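Local coordinates for nicotinamide riboside transporter PnuC (Neisseria mucosa ATCC 25996, PDB 4QTN), which forms a homotrimer and probably carries the vitamin B3 form nicotinamide riboside across the bacterial inner membrane, at residues A123-V128 and K230-H235; R177-W182 and Y223-W228. All blocks are in the same frame, centred on the assembly; numbering follows the deposited sequence.

Contact 1: A123-V128 and K230-H235; sequences AKALTV and KLVKRH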
loop_
_atom_site.group_PDB
_atom_site.type_symbol
_atom_site.label_atom_id
_atom_site.label_comp_id
_atom_site.label_asym_id
_atom_site.label_seq_id
_atom_site.Cartn_x
_atom_site.Cartn_y
_atom_site.Cartn_z
ATOM N N ALA C 123 14.682 3.473 22.626
ATOM C CA ALA C 123 13.277 3.565 22.246
ATOM C C ALA C 123 12.383 3.031 23.353
ATOM O O ALA C 123 12.718 2.043 23.986
ATOM C CB ALA C 123 13.035 2.807 20.950
ATOM N N LYS C 124 11.258 3.709 23.591
ATOM C CA LYS C 124 10.310 3.316 24.647
ATOM C C LYS C 124 8.961 2.937 24.042
ATOM O O LYS C 124 8.644 3.340 22.926
ATOM C CB LYS C 124 10.125 4.449 25.682
ATOM C CG LYS C 124 11.403 4.876 26.379
ATOM C CD LYS C 124 11.143 5.812 27.552
ATOM C CE LYS C 124 10.653 7.186 27.095
ATOM N NZ LYS C 124 10.719 8.192 28.194
ATOM N N ALA C 125 8.168 2.173 24.799
ATOM C CA ALA C 125 6.855 1.716 24.343
ATOM C C ALA C 125 5.758 2.133 25.309
ATOM O O ALA C 125 5.747 1.696 26.454
ATOM C CB ALA C 125 6.850 0.205 24.174
ATOM N N LEU C 126 4.832 2.974 24.828
ATOM C CA LEU C 126 3.583 3.291 25.544
ATOM C C LEU C 126 2.746 2.048 25.779
ATOM O O LEU C 126 2.794 1.103 24.974
ATOM C CB LEU C 126 2.741 4.279 24.742
ATOM C CG LEU C 126 3.280 5.671 24.440
ATOM C CD1 LEU C 126 2.260 6.380 23.588
ATOM C CD2 LEU C 126 3.589 6.480 25.697
ATOM N N THR C 127 1.951 2.053 26.862
ATOM C CA THR C 127 0.942 0.997 27.074
ATOM C C THR C 127 -0.415 1.449 26.562
ATOM O O THR C 127 -0.579 2.600 26.159
ATOM C CB THR C 127 0.822 0.569 28.540
ATOM O OG1 THR C 127 0.024 1.517 29.250
ATOM C CG2 THR C 127 2.187 0.464 29.176
ATOM N N VAL C 128 -1.376 0.531 26.550
ATOM C CA VAL C 128 -2.646 0.777 25.901
ATOM C C VAL C 128 -3.349 1.925 26.623
ATOM O O VAL C 128 -3.943 2.827 25.989
ATOM C CB VAL C 128 -3.537 -0.489 25.927
ATOM C CG1 VAL C 128 -4.766 -0.300 25.059
ATOM C CG2 VAL C 128 -2.750 -1.720 25.475
ATOM N N LYS C 230 12.286 -3.507 17.089
ATOM C CA LYS C 230 13.562 -4.167 17.402
ATOM C C LYS C 230 14.352 -3.341 18.434
ATOM O O LYS C 230 15.024 -3.893 19.312
ATOM C CB LYS C 230 14.393 -4.419 16.121
ATOM C CG LYS C 230 13.850 -5.559 15.242
ATOM C CD LYS C 230 14.050 -5.296 13.730
ATOM C CE LYS C 230 15.333 -5.922 13.173
ATOM N NZ LYS C 230 15.095 -7.176 12.392
ATOM N N LEU C 231 14.193 -2.028 18.357
ATOM C CA LEU C 231 14.931 -1.084 19.167
ATOM C C LEU C 231 14.380 -1.077 20.590
ATOM O O LEU C 231 15.132 -1.103 21.564
ATOM C CB LEU C 231 14.754 0.295 18.554
ATOM C CG LEU C 231 15.835 1.331 18.268
ATOM C CD1 LEU C 231 17.184 0.740 17.904
ATOM C CD2 LEU C 231 15.302 2.194 17.139
ATOM N N VAL C 232 13.059 -1.021 20.706
ATOM C CA VAL C 232 12.401 -1.042 22.012
ATOM C C VAL C 232 12.778 -2.289 22.811
ATOM O O VAL C 232 12.901 -2.223 24.016
ATOM C CB VAL C 232 10.851 -0.926 21.884
ATOM C CG1 VAL C 232 10.152 -1.622 23.039
ATOM C CG2 VAL C 232 10.429 0.534 21.809
ATOM N N LYS C 233 12.962 -3.420 22.132
ATOM C CA LYS C 233 13.426 -4.620 22.805
ATOM C C LYS C 233 14.866 -4.505 23.250
ATOM O O LYS C 233 15.192 -4.905 24.342
ATOM C CB LYS C 233 13.245 -5.858 21.937
ATOM C CG LYS C 233 11.992 -6.661 22.253
ATOM C CD LYS C 233 11.749 -7.762 21.218
ATOM C CE LYS C 233 10.277 -7.840 20.801
ATOM N NZ LYS C 233 10.098 -7.663 19.323
ATOM N N ARG C 234 15.732 -3.947 22.413
ATOM C CA ARG C 234 17.152 -3.858 22.771
ATOM C C ARG C 234 17.327 -3.168 24.127
ATOM O O ARG C 234 18.388 -3.270 24.745
ATOM C CB ARG C 234 17.991 -3.151 21.673
ATOM C CG ARG C 234 18.151 -3.936 20.356
ATOM C CD ARG C 234 19.461 -3.593 19.636
ATOM N NE ARG C 234 20.600 -4.252 20.292
ATOM C CZ ARG C 234 21.483 -3.631 21.074
ATOM N NH1 ARG C 234 21.399 -2.314 21.254
ATOM N NH2 ARG C 234 22.461 -4.326 21.666
ATOM N N HIS C 235 16.267 -2.521 24.613
ATOM C CA HIS C 235 16.359 -1.721 25.839
ATOM C C HIS C 235 15.156 -1.868 26.780
ATOM O O HIS C 235 14.365 -0.933 26.953
ATOM C CB HIS C 235 16.618 -0.285 25.462
ATOM C CG HIS C 235 17.619 -0.150 24.365
ATOM N ND1 HIS C 235 17.762 0.993 23.612
ATOM C CD2 HIS C 235 18.517 -1.038 23.875
ATOM C CE1 HIS C 235 18.720 0.809 22.719
ATOM N NE2 HIS C 235 19.188 -0.418 22.855
#

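Contact 2: R177-W182 and Y223-W228; sequences RYREQW and YGYINW. With NNR (Nicotinamide riboside), chain I.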
loop_
_atom_site.group_PDB
_atom_site.type_symbol
_atom_site.label_atom_id
_atom_site.label_comp_id
_atom_site.label_asym_id
_atom_site.label_seq_id
_atom_site.Cartn_x
_atom_site.Cartn_y
_atom_site.Cartn_z
ATOM N N ARG C 177 10.787 9.798 22.153
ATOM C CA ARG C 177 11.383 8.446 21.965
ATOM C C ARG C 177 10.403 7.244 22.042
ATOM O O ARG C 177 10.795 6.152 22.434
ATOM C CB ARG C 177 12.550 8.234 22.930
ATOM C CG ARG C 177 13.774 9.052 22.597
ATOM C CD ARG C 177 14.447 9.606 23.842
ATOM N NE ARG C 177 14.575 8.601 24.888
ATOM C CZ ARG C 177 14.155 8.765 26.137
ATOM N NH1 ARG C 177 13.602 9.924 26.515
ATOM N NH2 ARG C 177 14.301 7.776 27.014
ATOM N N TYR C 178 9.147 7.442 21.654
ATOM C CA TYR C 178 8.158 6.359 21.737
ATOM C C TYR C 178 7.941 5.681 20.403
ATOM O O TYR C 178 7.850 6.335 19.369
ATOM C CB TYR C 178 6.826 6.865 22.308
ATOM C CG TYR C 178 6.887 7.128 23.800
ATOM C CD1 TYR C 178 6.906 6.069 24.721
ATOM C CD2 TYR C 178 6.972 8.421 24.291
ATOM C CE1 TYR C 178 6.981 6.303 26.083
ATOM C CE2 TYR C 178 7.054 8.668 25.652
ATOM C CZ TYR C 178 7.056 7.607 26.546
ATOM O OH TYR C 178 7.144 7.857 27.899
ATOM N N ARG C 179 7.854 4.360 20.427
ATOM C CA ARG C 179 7.672 3.594 19.204
ATOM C C ARG C 179 6.286 3.775 18.565
ATOM O O ARG C 179 6.110 3.483 17.411
ATOM C CB ARG C 179 7.934 2.124 19.449
ATOM C CG ARG C 179 7.009 1.231 18.663
ATOM C CD ARG C 179 7.472 -0.195 18.697
ATOM N NE ARG C 179 7.157 -0.834 19.962
ATOM C CZ ARG C 179 5.934 -1.191 20.334
ATOM N NH1 ARG C 179 4.888 -0.951 19.538
ATOM N NH2 ARG C 179 5.751 -1.779 21.508
ATOM N N GLU C 180 5.302 4.237 19.320
ATOM C CA GLU C 180 3.938 4.333 18.768
ATOM C C GLU C 180 3.789 5.476 17.758
ATOM O O GLU C 180 2.763 5.591 17.083
ATOM C CB GLU C 180 2.891 4.427 19.885
ATOM C CG GLU C 180 2.624 3.091 20.594
ATOM C CD GLU C 180 3.849 2.552 21.335
ATOM O OE1 GLU C 180 4.692 3.373 21.756
ATOM O OE2 GLU C 180 3.966 1.309 21.496
ATOM N N GLN C 181 4.830 6.303 17.648
ATOM C CA GLN C 181 4.854 7.395 16.694
ATOM C C GLN C 181 4.614 6.864 15.271
ATOM O O GLN C 181 3.827 7.426 14.520
ATOM C CB GLN C 181 6.192 8.124 16.769
ATOM C CG GLN C 181 7.395 7.208 16.526
ATOM C CD GLN C 181 8.641 7.964 16.125
ATOM O OE1 GLN C 181 8.631 8.732 15.164
ATOM N NE2 GLN C 181 9.726 7.753 16.863
ATOM N N TRP C 182 5.268 5.749 14.934
ATOM C CA TRP C 182 5.123 5.124 13.613
ATOM C C TRP C 182 3.703 4.724 13.197
ATOM O O TRP C 182 3.368 4.785 12.021
ATOM C CB TRP C 182 6.090 3.954 13.451
ATOM C CG TRP C 182 7.502 4.378 13.612
ATOM C CD1 TRP C 182 8.282 4.183 14.697
ATOM C CD2 TRP C 182 8.294 5.135 12.678
ATOM N NE1 TRP C 182 9.521 4.734 14.501
ATOM C CE2 TRP C 182 9.555 5.327 13.267
ATOM C CE3 TRP C 182 8.066 5.646 11.397
ATOM C CZ2 TRP C 182 10.585 6.022 12.628
ATOM C CZ3 TRP C 182 9.089 6.336 10.767
ATOM C CH2 TRP C 182 10.326 6.528 11.390
ATOM N N TYR C 223 8.887 0.549 7.666
ATOM C CA TYR C 223 10.202 0.145 8.199
ATOM C C TYR C 223 10.439 0.657 9.624
ATOM O O TYR C 223 10.854 -0.104 10.497
ATOM C CB TYR C 223 11.337 0.620 7.318
ATOM C CG TYR C 223 12.637 -0.002 7.705
ATOM C CD1 TYR C 223 12.813 -1.387 7.592
ATOM C CD2 TYR C 223 13.689 0.768 8.234
ATOM C CE1 TYR C 223 13.992 -1.996 7.956
ATOM C CE2 TYR C 223 14.896 0.163 8.604
ATOM C CZ TYR C 223 15.032 -1.228 8.453
ATOM O OH TYR C 223 16.185 -1.869 8.799
ATOM N N GLY C 224 10.199 1.957 9.834
ATOM C CA GLY C 224 10.325 2.593 11.156
ATOM C C GLY C 224 9.621 1.819 12.255
ATOM O O GLY C 224 10.237 1.411 13.244
ATOM N N TYR C 225 8.341 1.573 12.064
ATOM C CA TYR C 225 7.596 0.770 13.003
ATOM C C TYR C 225 8.297 -0.565 13.289
ATOM O O TYR C 225 8.589 -0.882 14.454
ATOM C CB TYR C 225 6.191 0.548 12.508
ATOM C CG TYR C 225 5.190 0.320 13.592
ATOM C CD1 TYR C 225 5.468 -0.516 14.639
ATOM C CD2 TYR C 225 3.929 0.893 13.533
ATOM C CE1 TYR C 225 4.531 -0.774 15.622
ATOM C CE2 TYR C 225 2.970 0.628 14.505
ATOM C CZ TYR C 225 3.284 -0.208 15.551
ATOM O OH TYR C 225 2.361 -0.477 16.548
ATOM N N ILE C 226 8.627 -1.313 12.237
ATOM C CA ILE C 226 9.394 -2.576 12.409
ATOM C C ILE C 226 10.718 -2.406 13.198
ATOM O O ILE C 226 10.927 -3.087 14.208
ATOM C CB ILE C 226 9.673 -3.278 11.082
ATOM C CG1 ILE C 226 8.440 -4.005 10.606
ATOM C CG2 ILE C 226 10.762 -4.297 11.256
ATOM C CD1 ILE C 226 8.202 -3.852 9.123
ATOM N N ASN C 227 11.578 -1.483 12.752
ATOM C CA ASN C 227 12.909 -1.300 13.344
ATOM C C ASN C 227 12.879 -0.757 14.732
ATOM O O ASN C 227 13.647 -1.202 15.592
ATOM C CB ASN C 227 13.757 -0.372 12.503
ATOM C CG ASN C 227 15.235 -0.466 12.852
ATOM O OD1 ASN C 227 15.876 -1.512 12.632
ATOM N ND2 ASN C 227 15.792 0.623 13.393
ATOM N N TRP C 228 12.055 0.269 14.941
ATOM C CA TRP C 228 11.801 0.786 16.287
ATOM C C TRP C 228 11.256 -0.264 17.263
ATOM O O TRP C 228 11.566 -0.216 18.449
ATOM C CB TRP C 228 10.913 2.028 16.249
ATOM C CG TRP C 228 11.702 3.230 16.157
ATOM C CD1 TRP C 228 12.570 3.550 15.171
ATOM C CD2 TRP C 228 11.768 4.287 17.115
ATOM N NE1 TRP C 228 13.179 4.755 15.438
ATOM C CE2 TRP C 228 12.702 5.232 16.627
ATOM C CE3 TRP C 228 11.118 4.544 18.324
ATOM C CZ2 TRP C 228 13.003 6.413 17.313
ATOM C CZ3 TRP C 228 11.429 5.721 19.014
ATOM C CH2 TRP C 228 12.361 6.634 18.504
HETATM O O2R NNR I . 11.850 14.732 12.095
HETATM C C2R NNR I . 10.841 14.555 10.956
HETATM C C3R NNR I . 10.618 15.893 10.242
HETATM O O3R NNR I . 10.834 16.909 11.115
HETATM C C4R NNR I . 9.159 15.889 9.838
HETATM C C5R NNR I . 8.943 15.365 8.358
HETATM O O5R NNR I . 7.524 15.037 8.180
HETATM O O4R NNR I . 8.565 15.106 10.694
HETATM C C1R NNR I . 9.677 14.180 11.394
HETATM N N1 NNR I . 9.405 12.761 11.094
HETATM C C2 NNR I . 8.533 12.395 10.059
HETATM C C6 NNR I . 10.019 11.777 11.834
HETATM C C5 NNR I . 9.769 10.415 11.536
HETATM C C4 NNR I . 8.897 10.065 10.527
HETATM C C3 NNR I . 8.293 11.030 9.780
HETATM C C7 NNR I . 7.373 10.604 8.649
HETATM O O7 NNR I . 6.514 11.334 8.252
HETATM N N7 NNR I . 7.548 9.311 8.043
#

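Contact 1: A123-V128 and K230-H235
The one flat ring in this contact is the imidazole of His-235. Leu-231 O lies over the centre of one face of the His-235 ring, 3.8 Å from its plane. Arg-234 NH1 lies at the edge, in plane. Ala-123 N approaches the ring obliquely. The rest is aliphatic side chains, with Val-232 also resting on backbone carbonyls. Ala-123 points its methyl at the last turn of the helix, where CB meets Val-232 CG2 at 3.6 Å. The same Ala-123 CB touches Leu-231 CB at 3.9 Å. The two branches of Val-232 divide the work. Val-232 CG1 is anti to the backbone N (chi1 151°) and reaches Ala-125 CB at 3.9 Å. Val-232 CG2 packs on the backbone, 3.5 Å from Ala-123 O, and it lies beside Lys-124 O too. The small Ala-123 and Ala-125 methyls are consistent with the close approach, 4.7 Å between Ala-123 CA and Val-232 CA. Further along, Leu-126 N is hydrogen-bonded to Glu-180 OE1, and Leu-126 O is hydrogen-bonded to His-17 NE2 of a neighbouring subunit. The loop runs from helix 85-107 to helix 128-147, probably on the cytoplasmic side, and here it lies against the C-terminal end of helix 208-234.

Contact 2: R177-W182 and Y223-W228
Trp-182 belongs to the nicotinamide riboside pocket. Trp-182 CZ3 comes within 3.7 Å of NNR C4, obliquely. One face of the indole rests on the backbone of the opposing helix. Gly-224 CA makes a CH-pi contact there, 3.5 Å from the centroid of the Trp-182 six-membered ring and nearly on its normal. Tyr-225 N lies over the rim of the same face, and Tyr-225 CB packs on Trp-182 CB at 3.5 Å. The NE1 edge of Trp-182 points at the face of Trp-228, T-shaped, with planes at 63°. Gln-181 NE2 sits over the six-membered part of that same Trp-228 face, 3.3 Å from Trp-228 CH2. Its amide stands steeply on the ring, at 75°, and NE2 also makes a weak hydrogen bond to Tyr-178 O. Outside partners hold two polar ends: Gln-181 OE1 accepts from Trp-185 NE1, and Trp-228 NE1 donates to Val-57 O. Farther out, Arg-179 places the edge of its guanidinium at Tyr-225 OH. Glu-180 OE2 lies above the guanidinium plane, 3.1 Å from Arg-179 NH1: a salt bridge by charge alone. A Schellman motif at Arg-177 ends helix 158-175. A type I turn leads into helix 181-198, which packs against helix 208-234.

In the fold
The chain first reaches 123-128, after helix 85-107. Contact 1 returns to it only at 230-235, so it closes a long loop that holds helices 128-147, 158-175 and 181-198 and most of 208-234. Contact 2 closes a shorter loop, from 177-182 to 223-228, within the first. The two do not cross. Both use the C-terminal part of helix 208-234, contact 1 just after contact 2. They join directly: probable hydrogen bonds link Lys-124 N to Arg-177 O (2.7 Å) and Lys-124 O to Arg-179 N (2.8 Å). Leu-126 packs on Tyr-178. The 123-128 loop, the turn into helix 181-198 and the last helix are thus tied together, and both contacts touch a neighbouring subunit.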